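Diaminopimelate decarboxylase (PDB 1TWI) catalyses the pyridoxal-phosphate-dependent decarboxylation of meso-diaminopimelate to L-lysine, the last step of lysine biosynthesis. Local coordinates at residues D11-I16 with A21-E26; K191-A196 with V233-E238; K227-V232 with D280-P285; H307-K310 with T315-V318. One frame throughout, in Å; residues are numbered along the deposited sequence.

Contact 1: D11-I16 with A21-E26; sequences DGRFFI and AIELAE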
loop_
_atom_site.group_PDB
_atom_site.type_symbol
_atom_site.label_atom_id
_atom_site.label_comp_id
_atom_site.label_asym_id
_atom_site.label_seq_id
_atom_site.Cartn_x
_atom_site.Cartn_y
_atom_site.Cartn_z
ATOM N N ASP A 11 28.351 -20.738 -12.265
ATOM C CA ASP A 11 29.599 -20.002 -12.249
ATOM C C ASP A 11 29.595 -18.870 -11.221
ATOM O O ASP A 11 30.021 -17.759 -11.532
ATOM C CB ASP A 11 29.902 -19.412 -13.630
ATOM C CG ASP A 11 30.123 -20.490 -14.703
ATOM O OD1 ASP A 11 29.190 -21.290 -14.976
ATOM O OD2 ASP A 11 31.248 -20.527 -15.286
ATOM N N GLY A 12 29.107 -19.161 -10.014
ATOM C CA GLY A 12 29.111 -18.171 -8.949
ATOM C C GLY A 12 28.159 -16.983 -9.094
ATOM O O GLY A 12 28.340 -15.989 -8.386
ATOM N N ARG A 13 27.208 -17.074 -10.015
ATOM C CA ARG A 13 26.211 -16.027 -10.232
ATOM C C ARG A 13 24.804 -16.591 -10.295
ATOM O O ARG A 13 24.586 -17.768 -10.638
ATOM C CB ARG A 13 26.501 -15.240 -11.525
ATOM C CG ARG A 13 27.834 -14.541 -11.456
ATOM C CD ARG A 13 28.392 -14.247 -12.842
ATOM N NE ARG A 13 27.722 -13.119 -13.504
ATOM C CZ ARG A 13 28.002 -11.818 -13.321
ATOM N NH1 ARG A 13 28.959 -11.435 -12.474
ATOM N NH2 ARG A 13 27.338 -10.901 -14.017
ATOM N N PHE A 14 23.828 -15.736 -9.986
ATOM C CA PHE A 14 22.423 -16.163 -10.016
ATOM C C PHE A 14 21.821 -16.005 -11.417
ATOM O O PHE A 14 21.984 -14.962 -12.067
ATOM C CB PHE A 14 21.632 -15.311 -8.992
ATOM C CG PHE A 14 20.151 -15.676 -8.865
ATOM C CD1 PHE A 14 19.767 -16.958 -8.520
ATOM C CD2 PHE A 14 19.160 -14.687 -8.994
ATOM C CE1 PHE A 14 18.371 -17.277 -8.278
ATOM C CE2 PHE A 14 17.783 -14.986 -8.766
ATOM C CZ PHE A 14 17.404 -16.292 -8.407
ATOM N N PHE A 15 21.074 -17.019 -11.856
ATOM C CA PHE A 15 20.398 -17.019 -13.172
ATOM C C PHE A 15 18.886 -17.257 -13.064
ATOM O O PHE A 15 18.456 -18.026 -12.198
ATOM C CB PHE A 15 20.987 -18.122 -14.099
ATOM C CG PHE A 15 22.380 -17.748 -14.679
ATOM C CD1 PHE A 15 23.517 -17.791 -13.876
ATOM C CD2 PHE A 15 22.506 -17.334 -15.991
ATOM C CE1 PHE A 15 24.785 -17.425 -14.388
ATOM C CE2 PHE A 15 23.773 -16.962 -16.539
ATOM C CZ PHE A 15 24.905 -17.009 -15.741
ATOM N N ILE A 16 18.092 -16.626 -13.944
ATOM C CA ILE A 16 16.630 -16.847 -13.974
ATOM C C ILE A 16 16.355 -17.213 -15.410
ATOM O O ILE A 16 16.637 -16.406 -16.314
ATOM C CB ILE A 16 15.808 -15.551 -13.613
ATOM C CG1 ILE A 16 16.202 -15.087 -12.191
ATOM C CG2 ILE A 16 14.245 -15.860 -13.787
ATOM C CD1 ILE A 16 15.929 -13.629 -11.878
ATOM N N ALA A 21 21.228 -12.685 -13.692
ATOM C CA ALA A 21 20.423 -11.661 -13.028
ATOM C C ALA A 21 21.100 -10.323 -12.880
ATOM O O ALA A 21 20.434 -9.273 -13.014
ATOM C CB ALA A 21 19.973 -12.128 -11.654
ATOM N N ILE A 22 22.396 -10.362 -12.567
ATOM C CA ILE A 22 23.156 -9.113 -12.428
ATOM C C ILE A 22 23.166 -8.367 -13.764
ATOM O O ILE A 22 23.039 -7.137 -13.794
ATOM C CB ILE A 22 24.603 -9.397 -11.950
ATOM C CG1 ILE A 22 24.556 -9.896 -10.496
ATOM C CG2 ILE A 22 25.430 -8.078 -11.940
ATOM C CD1 ILE A 22 25.869 -10.502 -10.046
ATOM N N GLU A 23 23.320 -9.098 -14.864
ATOM C CA GLU A 23 23.299 -8.455 -16.195
ATOM C C GLU A 23 21.917 -7.883 -16.485
ATOM O O GLU A 23 21.804 -6.873 -17.158
ATOM C CB GLU A 23 23.715 -9.425 -17.294
ATOM C CG GLU A 23 25.212 -9.778 -17.200
ATOM C CD GLU A 23 25.686 -10.615 -18.375
ATOM O OE1 GLU A 23 24.845 -11.023 -19.229
ATOM O OE2 GLU A 23 26.904 -10.854 -18.443
ATOM N N LEU A 24 20.868 -8.519 -15.974
ATOM C CA LEU A 24 19.533 -7.980 -16.170
ATOM C C LEU A 24 19.441 -6.639 -15.424
ATOM O O LEU A 24 18.908 -5.624 -15.977
ATOM C CB LEU A 24 18.465 -8.932 -15.644
ATOM C CG LEU A 24 18.164 -10.220 -16.423
ATOM C CD1 LEU A 24 17.113 -11.023 -15.661
ATOM C CD2 LEU A 24 17.665 -9.917 -17.795
ATOM N N ALA A 25 19.970 -6.620 -14.199
ATOM C CA ALA A 25 19.958 -5.393 -13.393
ATOM C C ALA A 25 20.752 -4.289 -14.104
ATOM O O ALA A 25 20.361 -3.100 -14.086
ATOM C CB ALA A 25 20.550 -5.644 -12.050
ATOM N N GLU A 26 21.845 -4.694 -14.754
ATOM C CA GLU A 26 22.682 -3.746 -15.505
ATOM C C GLU A 26 22.030 -3.209 -16.793
ATOM O O GLU A 26 22.116 -2.025 -17.106
ATOM C CB GLU A 26 24.035 -4.371 -15.869
ATOM C CG GLU A 26 24.929 -4.558 -14.629
ATOM C CD GLU A 26 26.215 -5.349 -14.926
ATOM O OE1 GLU A 26 26.969 -5.638 -13.965
ATOM O OE2 GLU A 26 26.455 -5.671 -16.108
HETATM O O HOH W 1 28.312 -8.103 -14.556
HETATM O O HOH W 2 23.835 -12.929 -11.774
#
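The carbonyl oxygen F14 O is gripped twice: it accepts the backbone A21 N at 2.9 Å, with a nearly straight N-H...O angle of 173°, and also a proton of a water lying 2.8 Å from F14 O. That water in turn accepts the amide of I22, so the first two peptide N-H groups of the helix are tied, one directly and one through solvent, to the same strand oxygen. Beside this bond the methyl A21 CB packs obliquely on the ring, 3.8 Å from F14 CD2, and the more distant I16 CD1 approaches the same methyl. Strand 13-16 is the central strand of a small three-stranded antiparallel sheet, and helix 21-28 starts directly after its third strand, crossing strand 13-16 at 77°. The outer flank is polar. R13 bends at chi3 (76°), which turns its guanidinium across the helix: I22 CD1 lies over one face near the rim, while E23 CG meets the edge. The carboxylate of E23 is only a nearby opposite charge, well out of the guanidinium plane, with R13 NH2 to E23 OE2 at 4.4 Å. The main ionic partner of R13 is D20, which its NE meets in a salt bridge. A second water accepts from R13 NH2 (3.0 Å) and donates to E26 OE1.

Contact 2: K191-A196 with V233-E238; sequences KAIKMA and VELKEE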
loop_
_atom_site.group_PDB
_atom_site.type_symbol
_atom_site.label_atom_id
_atom_site.label_comp_id
_atom_site.label_asym_id
_atom_site.label_seq_id
_atom_site.Cartn_x
_atom_site.Cartn_y
_atom_site.Cartn_z
ATOM N N LYS A 191 -32.134 -18.278 0.994
ATOM C CA LYS A 191 -33.109 -17.210 0.670
ATOM C C LYS A 191 -32.704 -16.477 -0.637
ATOM O O LYS A 191 -33.541 -16.244 -1.523
ATOM C CB LYS A 191 -33.177 -16.220 1.822
ATOM C CG LYS A 191 -34.123 -15.022 1.650
ATOM C CD LYS A 191 -33.988 -14.184 2.947
ATOM C CE LYS A 191 -34.100 -12.686 2.663
ATOM N NZ LYS A 191 -35.487 -12.172 2.584
ATOM N N ALA A 192 -31.411 -16.157 -0.770
ATOM C CA ALA A 192 -30.948 -15.458 -1.965
ATOM C C ALA A 192 -31.165 -16.289 -3.227
ATOM O O ALA A 192 -31.627 -15.786 -4.268
ATOM C CB ALA A 192 -29.435 -15.071 -1.828
ATOM N N ILE A 193 -30.812 -17.564 -3.173
ATOM C CA ILE A 193 -30.970 -18.379 -4.355
ATOM C C ILE A 193 -32.458 -18.591 -4.690
ATOM O O ILE A 193 -32.822 -18.632 -5.878
ATOM C CB ILE A 193 -30.239 -19.760 -4.177
ATOM C CG1 ILE A 193 -28.722 -19.502 -4.120
ATOM C CG2 ILE A 193 -30.640 -20.756 -5.293
ATOM C CD1 ILE A 193 -27.946 -20.690 -3.717
ATOM N N LYS A 194 -33.316 -18.752 -3.679
ATOM C CA LYS A 194 -34.737 -18.949 -4.010
ATOM C C LYS A 194 -35.294 -17.632 -4.608
ATOM O O LYS A 194 -36.133 -17.669 -5.514
ATOM C CB LYS A 194 -35.505 -19.382 -2.743
ATOM C CG LYS A 194 -35.391 -20.897 -2.540
ATOM C CD LYS A 194 -36.187 -21.383 -1.329
ATOM C CE LYS A 194 -36.206 -22.889 -1.347
ATOM N NZ LYS A 194 -37.132 -23.444 -0.298
ATOM N N MET A 195 -34.818 -16.492 -4.097
ATOM C CA MET A 195 -35.216 -15.193 -4.667
ATOM C C MET A 195 -34.795 -15.125 -6.127
ATOM O O MET A 195 -35.570 -14.706 -7.005
ATOM C CB MET A 195 -34.545 -14.021 -3.907
ATOM C CG MET A 195 -35.128 -13.805 -2.511
ATOM S SD MET A 195 -34.491 -12.275 -1.742
ATOM C CE MET A 195 -34.317 -11.174 -3.236
ATOM N N ALA A 196 -33.550 -15.529 -6.422
ATOM C CA ALA A 196 -33.095 -15.461 -7.803
ATOM C C ALA A 196 -33.928 -16.349 -8.722
ATOM O O ALA A 196 -34.120 -16.012 -9.881
ATOM C CB ALA A 196 -31.590 -15.886 -7.920
ATOM N N VAL A 233 -26.266 -30.309 -1.668
ATOM C CA VAL A 233 -27.270 -31.355 -1.364
ATOM C C VAL A 233 -28.530 -30.658 -0.820
ATOM O O VAL A 233 -29.648 -30.956 -1.262
ATOM C CB VAL A 233 -26.760 -32.392 -0.305
ATOM C CG1 VAL A 233 -27.920 -33.337 0.117
ATOM C CG2 VAL A 233 -25.622 -33.224 -0.901
ATOM N N GLU A 234 -28.365 -29.746 0.133
ATOM C CA GLU A 234 -29.515 -28.997 0.662
ATOM C C GLU A 234 -30.323 -28.310 -0.472
ATOM O O GLU A 234 -31.576 -28.321 -0.461
ATOM C CB GLU A 234 -29.055 -27.961 1.685
ATOM C CG GLU A 234 -30.207 -27.201 2.398
ATOM C CD GLU A 234 -29.718 -26.154 3.426
ATOM O OE1 GLU A 234 -30.565 -25.369 3.945
ATOM O OE2 GLU A 234 -28.498 -26.092 3.724
ATOM N N LEU A 235 -29.634 -27.736 -1.463
ATOM C CA LEU A 235 -30.336 -27.102 -2.579
ATOM C C LEU A 235 -31.114 -28.151 -3.381
ATOM O O LEU A 235 -32.264 -27.933 -3.782
ATOM C CB LEU A 235 -29.340 -26.383 -3.496
ATOM C CG LEU A 235 -28.828 -25.053 -2.960
ATOM C CD1 LEU A 235 -27.638 -24.658 -3.831
ATOM C CD2 LEU A 235 -29.934 -23.955 -3.005
ATOM N N LYS A 236 -30.484 -29.289 -3.616
ATOM C CA LYS A 236 -31.111 -30.360 -4.383
ATOM C C LYS A 236 -32.413 -30.851 -3.685
ATOM O O LYS A 236 -33.384 -31.178 -4.356
ATOM C CB LYS A 236 -30.132 -31.526 -4.551
ATOM C CG LYS A 236 -30.671 -32.627 -5.460
ATOM C CD LYS A 236 -30.691 -32.136 -6.882
ATOM C CE LYS A 236 -31.365 -33.105 -7.795
ATOM N NZ LYS A 236 -30.330 -33.960 -8.314
ATOM N N GLU A 237 -32.418 -30.912 -2.356
ATOM C CA GLU A 237 -33.632 -31.283 -1.631
ATOM C C GLU A 237 -34.748 -30.256 -1.910
ATOM O O GLU A 237 -35.951 -30.584 -1.822
ATOM C CB GLU A 237 -33.370 -31.358 -0.124
ATOM C CG GLU A 237 -32.485 -32.552 0.265
ATOM C CD GLU A 237 -31.837 -32.430 1.651
ATOM O OE1 GLU A 237 -31.284 -33.450 2.119
ATOM O OE2 GLU A 237 -31.853 -31.329 2.278
ATOM N N GLU A 238 -34.377 -29.012 -2.211
ATOM C CA GLU A 238 -35.405 -28.028 -2.562
ATOM C C GLU A 238 -35.717 -28.057 -4.075
ATOM O O GLU A 238 -36.388 -27.169 -4.595
ATOM C CB GLU A 238 -34.964 -26.608 -2.170
ATOM C CG GLU A 238 -34.667 -26.456 -0.679
ATOM C CD GLU A 238 -35.883 -26.830 0.159
ATOM O OE1 GLU A 238 -36.918 -26.188 0.024
ATOM O OE2 GLU A 238 -35.799 -27.774 0.945
#
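K194 and E238 close a salt bridge between two successive outer helices of the TIM-barrel domain: helix 188-198 and helix 219-237 follow each other along the chain, joined through barrel strand 202-208, in the alternating strand-helix order of this fold. The K194 side chain leaves CB with CG anti to its own carbonyl carbon (chi1 -84°) and then runs fully extended, and this straight reach spans the groove between the helices. CB, CG and CD make no contact with the other segment; the side chain also touches I240 in the loop after the second helix. Contact across the groove starts at K194 CE, which lies 3.9 Å from E238 CG and 3.6 Å from E238 OE1, so the aliphatic end of the lysine rests on the glutamate stem before the charge is reached. The two chains cross at about a right angle. E238, at the C-terminal end of the segment, bends at chi2 (-58°), and this bend swings its carboxylate round to meet the ammonium. Beneath the ion pair is an apolar layer: I193 and L235 also cross at roughly a right angle, with I193 CD1 3.9 Å from L235 CD2 and I193 CG2 at 4.0 Å from that same methyl. L235 continues inward to V207 of strand 202-208, so the buried part of the contact abuts the barrel wall, whereas the solvent-exposed side is ionic. K194 NZ donates to E238 OE1 at 2.8 Å, reaching it on the anti side, 31° out of the carboxylate plane.

Contact 3: K227-V232 with D280-P285; sequences KVMDFV and DKVEMP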
loop_
_atom_site.group_PDB
_atom_site.type_symbol
_atom_site.label_atom_id
_atom_site.label_comp_id
_atom_site.label_asym_id
_atom_site.label_seq_id
_atom_site.Cartn_x
_atom_site.Cartn_y
_atom_site.Cartn_z
ATOM N N LYS A 227 -18.421 -28.816 3.220
ATOM C CA LYS A 227 -19.565 -27.965 3.579
ATOM C C LYS A 227 -20.256 -27.280 2.397
ATOM O O LYS A 227 -21.479 -27.008 2.441
ATOM C CB LYS A 227 -19.125 -27.003 4.671
ATOM C CG LYS A 227 -18.603 -27.777 5.922
ATOM C CD LYS A 227 -19.777 -28.527 6.542
ATOM C CE LYS A 227 -19.315 -29.664 7.509
ATOM N NZ LYS A 227 -18.885 -29.148 8.787
ATOM N N VAL A 228 -19.481 -27.033 1.336
ATOM C CA VAL A 228 -20.043 -26.470 0.122
ATOM C C VAL A 228 -20.900 -27.567 -0.527
ATOM O O VAL A 228 -22.053 -27.333 -0.909
ATOM C CB VAL A 228 -18.942 -25.994 -0.874
ATOM C CG1 VAL A 228 -19.593 -25.674 -2.260
ATOM C CG2 VAL A 228 -18.253 -24.724 -0.311
ATOM N N MET A 229 -20.371 -28.777 -0.619
ATOM C CA MET A 229 -21.163 -29.837 -1.207
ATOM C C MET A 229 -22.406 -30.165 -0.353
ATOM O O MET A 229 -23.477 -30.514 -0.907
ATOM C CB MET A 229 -20.276 -31.100 -1.451
ATOM C CG MET A 229 -19.229 -30.917 -2.589
ATOM S SD MET A 229 -19.957 -30.377 -4.193
ATOM C CE MET A 229 -20.634 -31.946 -4.840
ATOM N N ASP A 230 -22.275 -30.098 0.979
ATOM C CA ASP A 230 -23.438 -30.339 1.822
ATOM C C ASP A 230 -24.520 -29.322 1.434
ATOM O O ASP A 230 -25.720 -29.627 1.442
ATOM C CB ASP A 230 -23.131 -30.110 3.307
ATOM C CG ASP A 230 -22.301 -31.253 3.947
ATOM O OD1 ASP A 230 -22.121 -32.315 3.334
ATOM O OD2 ASP A 230 -21.865 -31.042 5.078
ATOM N N PHE A 231 -24.111 -28.094 1.122
ATOM C CA PHE A 231 -25.116 -27.084 0.750
ATOM C C PHE A 231 -25.714 -27.408 -0.638
ATOM O O PHE A 231 -26.907 -27.148 -0.890
ATOM C CB PHE A 231 -24.518 -25.653 0.810
ATOM C CG PHE A 231 -25.540 -24.562 0.546
ATOM C CD1 PHE A 231 -26.580 -24.358 1.443
ATOM C CD2 PHE A 231 -25.483 -23.793 -0.619
ATOM C CE1 PHE A 231 -27.599 -23.379 1.195
ATOM C CE2 PHE A 231 -26.497 -22.798 -0.897
ATOM C CZ PHE A 231 -27.545 -22.616 0.041
ATOM N N VAL A 232 -24.909 -27.958 -1.537
ATOM C CA VAL A 232 -25.435 -28.337 -2.858
ATOM C C VAL A 232 -26.501 -29.427 -2.641
ATOM O O VAL A 232 -27.538 -29.462 -3.336
ATOM C CB VAL A 232 -24.272 -28.799 -3.829
ATOM C CG1 VAL A 232 -24.822 -29.238 -5.155
ATOM C CG2 VAL A 232 -23.324 -27.551 -4.139
ATOM N N ASP A 280 -24.057 -39.697 -5.659
ATOM C CA ASP A 280 -25.342 -40.314 -5.761
ATOM C C ASP A 280 -26.458 -39.402 -5.299
ATOM O O ASP A 280 -27.627 -39.750 -5.452
ATOM C CB ASP A 280 -25.409 -41.617 -4.986
ATOM C CG ASP A 280 -24.678 -42.726 -5.704
ATOM O OD1 ASP A 280 -24.549 -42.663 -6.958
ATOM O OD2 ASP A 280 -24.238 -43.655 -5.008
ATOM N N LYS A 281 -26.116 -38.249 -4.745
ATOM C CA LYS A 281 -27.143 -37.308 -4.289
ATOM C C LYS A 281 -27.351 -36.149 -5.264
ATOM O O LYS A 281 -28.440 -35.581 -5.350
ATOM C CB LYS A 281 -26.771 -36.740 -2.908
ATOM C CG LYS A 281 -26.618 -37.813 -1.835
ATOM C CD LYS A 281 -26.980 -37.274 -0.466
ATOM C CE LYS A 281 -26.891 -38.361 0.613
ATOM N NZ LYS A 281 -25.496 -38.502 1.066
ATOM N N VAL A 282 -26.294 -35.761 -5.968
ATOM C CA VAL A 282 -26.425 -34.663 -6.912
ATOM C C VAL A 282 -25.551 -34.946 -8.116
ATOM O O VAL A 282 -24.603 -35.744 -8.047
ATOM C CB VAL A 282 -25.982 -33.278 -6.295
ATOM C CG1 VAL A 282 -26.771 -32.998 -5.034
ATOM C CG2 VAL A 282 -24.438 -33.249 -6.040
ATOM N N GLU A 283 -25.879 -34.339 -9.247
ATOM C CA GLU A 283 -25.027 -34.526 -10.408
ATOM C C GLU A 283 -23.722 -33.793 -10.197
ATOM O O GLU A 283 -23.701 -32.702 -9.654
ATOM C CB GLU A 283 -25.738 -34.015 -11.647
ATOM C CG GLU A 283 -27.052 -34.767 -11.858
ATOM C CD GLU A 283 -27.790 -34.289 -13.087
ATOM O OE1 GLU A 283 -29.049 -34.401 -13.108
ATOM O OE2 GLU A 283 -27.092 -33.799 -14.020
ATOM N N MET A 284 -22.613 -34.390 -10.607
ATOM C CA MET A 284 -21.353 -33.720 -10.440
ATOM C C MET A 284 -21.313 -32.478 -11.314
ATOM O O MET A 284 -21.669 -32.516 -12.483
ATOM C CB MET A 284 -20.185 -34.649 -10.744
ATOM C CG MET A 284 -20.082 -35.771 -9.699
ATOM S SD MET A 284 -19.544 -35.257 -8.062
ATOM C CE MET A 284 -21.102 -34.894 -7.276
ATOM N N PRO A 285 -20.847 -31.350 -10.737
ATOM C CA PRO A 285 -20.789 -30.083 -11.492
ATOM C C PRO A 285 -19.466 -29.791 -12.221
ATOM O O PRO A 285 -18.488 -30.561 -12.110
ATOM C CB PRO A 285 -21.034 -29.040 -10.403
ATOM C CG PRO A 285 -20.168 -29.642 -9.217
ATOM C CD PRO A 285 -20.534 -31.162 -9.298
#
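M229 and M284 meet methyl to methyl, with M229 CE 3.9 Å from M284 CE and the two thioether chains crossing at about a right angle. Both chains are bent at chi2 and chi3. For M284 this matters because its CB leaves the backbone facing away from the helix, and only the folding of the chain (chi2 -70°) returns the terminal methyl to the contact. M229 meets V282 at a more slanting angle, its CE 4.2 Å from V282 CG2. That same branch of V282 is 4.1 Å from V232 CG1, so one valine methyl touches both a methionine tip and a second valine, the valines themselves lying nearly perpendicular. The other branch, V282 CG1, lies beside the helix backbone, 4.0 Å from V232 O, in van der Waals contact. With chi1 at -56°, V282 has CG1 anti to its carbonyl carbon and CG2 between the backbone N and the carbonyl carbon, which sends its two methyls to these separate targets. No hydrogen bond joins the two segments; dispersion between methyl groups carries the contact. Segment 280-285 is the loop that leads from helix 264-276 into barrel strand 286-289, here laid against helix 219-237. M229 also reaches M275 of helix 264-276, and on the inner side V232 and P285 both touch V245 of strand 244-246, the neighbour of strand 286-289 in the barrel.

Contact 4: H307-K310 with T315-V318; sequences HHIK and TKWV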
loop_
_atom_site.group_PDB
_atom_site.type_symbol
_atom_site.label_atom_id
_atom_site.label_comp_id
_atom_site.label_asym_id
_atom_site.label_seq_id
_atom_site.Cartn_x
_atom_site.Cartn_y
_atom_site.Cartn_z
ATOM N N HIS A 307 23.157 0.319 -2.314
ATOM C CA HIS A 307 23.840 1.622 -2.451
ATOM C C HIS A 307 24.648 1.960 -1.211
ATOM O O HIS A 307 25.617 2.713 -1.305
ATOM C CB HIS A 307 22.821 2.741 -2.754
ATOM C CG HIS A 307 22.221 2.630 -4.113
ATOM N ND1 HIS A 307 22.609 3.424 -5.164
ATOM C CD2 HIS A 307 21.297 1.769 -4.618
ATOM C CE1 HIS A 307 21.955 3.067 -6.258
ATOM N NE2 HIS A 307 21.152 2.061 -5.953
ATOM N N HIS A 308 24.282 1.396 -0.060
ATOM C CA HIS A 308 25.025 1.693 1.186
ATOM C C HIS A 308 25.042 0.522 2.150
ATOM O O HIS A 308 24.077 -0.254 2.211
ATOM C CB HIS A 308 24.387 2.853 1.943
ATOM C CG HIS A 308 24.322 4.122 1.165
ATOM N ND1 HIS A 308 25.432 4.888 0.924
ATOM C CD2 HIS A 308 23.280 4.784 0.594
ATOM C CE1 HIS A 308 25.094 5.965 0.238
ATOM N NE2 HIS A 308 23.790 5.928 0.024
ATOM N N ILE A 309 26.160 0.380 2.871
ATOM C CA ILE A 309 26.263 -0.617 3.935
ATOM C C ILE A 309 26.449 0.219 5.202
ATOM O O ILE A 309 27.210 1.201 5.220
ATOM C CB ILE A 309 27.459 -1.567 3.741
ATOM C CG1 ILE A 309 27.247 -2.398 2.449
ATOM C CG2 ILE A 309 27.597 -2.459 5.004
ATOM C CD1 ILE A 309 28.429 -3.208 2.002
ATOM N N LYS A 310 25.774 -0.153 6.272
ATOM C CA LYS A 310 25.837 0.626 7.508
ATOM C C LYS A 310 25.941 -0.207 8.788
ATOM O O LYS A 310 24.978 -0.838 9.192
ATOM C CB LYS A 310 24.568 1.486 7.589
ATOM C CG LYS A 310 24.311 2.224 8.872
ATOM C CD LYS A 310 23.032 3.120 8.687
ATOM C CE LYS A 310 22.725 4.016 9.873
ATOM N NZ LYS A 310 21.312 4.603 9.842
ATOM N N THR A 315 22.978 -3.915 14.526
ATOM C CA THR A 315 22.857 -4.657 13.291
ATOM C C THR A 315 23.573 -4.051 12.119
ATOM O O THR A 315 23.871 -2.849 12.090
ATOM C CB THR A 315 21.336 -4.960 12.918
ATOM O OG1 THR A 315 20.971 -4.320 11.694
ATOM C CG2 THR A 315 20.404 -4.514 14.004
ATOM N N LYS A 316 23.954 -4.915 11.188
ATOM C CA LYS A 316 24.608 -4.411 9.994
ATOM C C LYS A 316 23.499 -4.331 8.935
ATOM O O LYS A 316 22.867 -5.327 8.566
ATOM C CB LYS A 316 25.743 -5.325 9.530
ATOM C CG LYS A 316 26.509 -4.755 8.343
ATOM C CD LYS A 316 27.818 -5.550 8.171
ATOM C CE LYS A 316 28.458 -5.237 6.831
ATOM N NZ LYS A 316 29.889 -5.666 6.700
ATOM N N TRP A 317 23.236 -3.101 8.513
ATOM C CA TRP A 317 22.191 -2.832 7.533
ATOM C C TRP A 317 22.771 -2.705 6.146
ATOM O O TRP A 317 23.831 -2.112 5.957
ATOM C CB TRP A 317 21.493 -1.521 7.836
ATOM C CG TRP A 317 20.647 -1.512 9.047
ATOM C CD1 TRP A 317 20.985 -1.072 10.320
ATOM C CD2 TRP A 317 19.304 -1.973 9.127
ATOM N NE1 TRP A 317 19.908 -1.264 11.166
ATOM C CE2 TRP A 317 18.878 -1.814 10.450
ATOM C CE3 TRP A 317 18.416 -2.507 8.194
ATOM C CZ2 TRP A 317 17.597 -2.179 10.858
ATOM C CZ3 TRP A 317 17.163 -2.862 8.596
ATOM C CH2 TRP A 317 16.761 -2.700 9.905
ATOM N N VAL A 318 22.034 -3.243 5.190
ATOM C CA VAL A 318 22.374 -3.215 3.776
ATOM C C VAL A 318 21.185 -2.433 3.159
ATOM O O VAL A 318 20.031 -2.837 3.324
ATOM C CB VAL A 318 22.465 -4.705 3.283
ATOM C CG1 VAL A 318 22.385 -4.776 1.791
ATOM C CG2 VAL A 318 23.814 -5.302 3.771
#
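K310 and W317 form the firm centre of this beta hairpin, an antiparallel hydrogen-bonded pair. K310 N donates to W317 O at 2.8 Å, and W317 N returns a bond to K310 O at 2.9 Å. Tightest for its kind is the contact of I309 CG2 with K316 CE at 3.4 Å, closer than usual for two carbons. It arises because CG2 of I309 is anti to the backbone N and the lysine chain, extended beyond CG, passes slantwise over it. A CA-H...O contact from I309 to W317 O adds to the same region. This close pair lies on the partly exposed side; the non-hydrogen-bonded pair I309 and V318 is looser, the V318 side chain coming no nearer than 4.7 Å to the other segment. At the turn end T315 scarcely meets the opposite strand; its OG1 lies instead over one face of the W317 ring, 3.3 Å above the plane and offset toward the rim. At the other end H307 and H308 form a classic beta bulge opposite M319. The polar ends find partners beyond the hairpin: K316 NZ pairs with E349, while K310 NZ enters the second subunit, bridging to D134 and donating to the carbonyls of K179 and G181 there. H308 ND1 bonds to S137 OG and NE2 to the carbonyl of K115, both of the second subunit. The three oxygens around K310 NZ probably favour its charged form, tying the hairpin to the homodimer interface.

Overall arrangement
The four contacts fall into two pairs on opposite sides of the chain's centre. Contacts 2 and 3 share helix 219-237 on the TIM-barrel domain and touch directly: their centres are 12 Å apart, K236 CB meets V282 CG1 at 3.7 Å and I193 CD1 meets F231 CE2 at 3.8 Å. Contacts 1 and 4 lie at the other end, with centres 22 Å apart and nearest atoms about 10 Å apart. Contact 1 and contact 2 are separated by 57 Å between centres. Contact 4 lies nearest the active site: the W317 side chain is about 11 Å from that of E359, which lines the pocket of the bound lysine and is inferred to bind substrate, and the K310 side chain is about 12 Å from a bound pyridoxal phosphate.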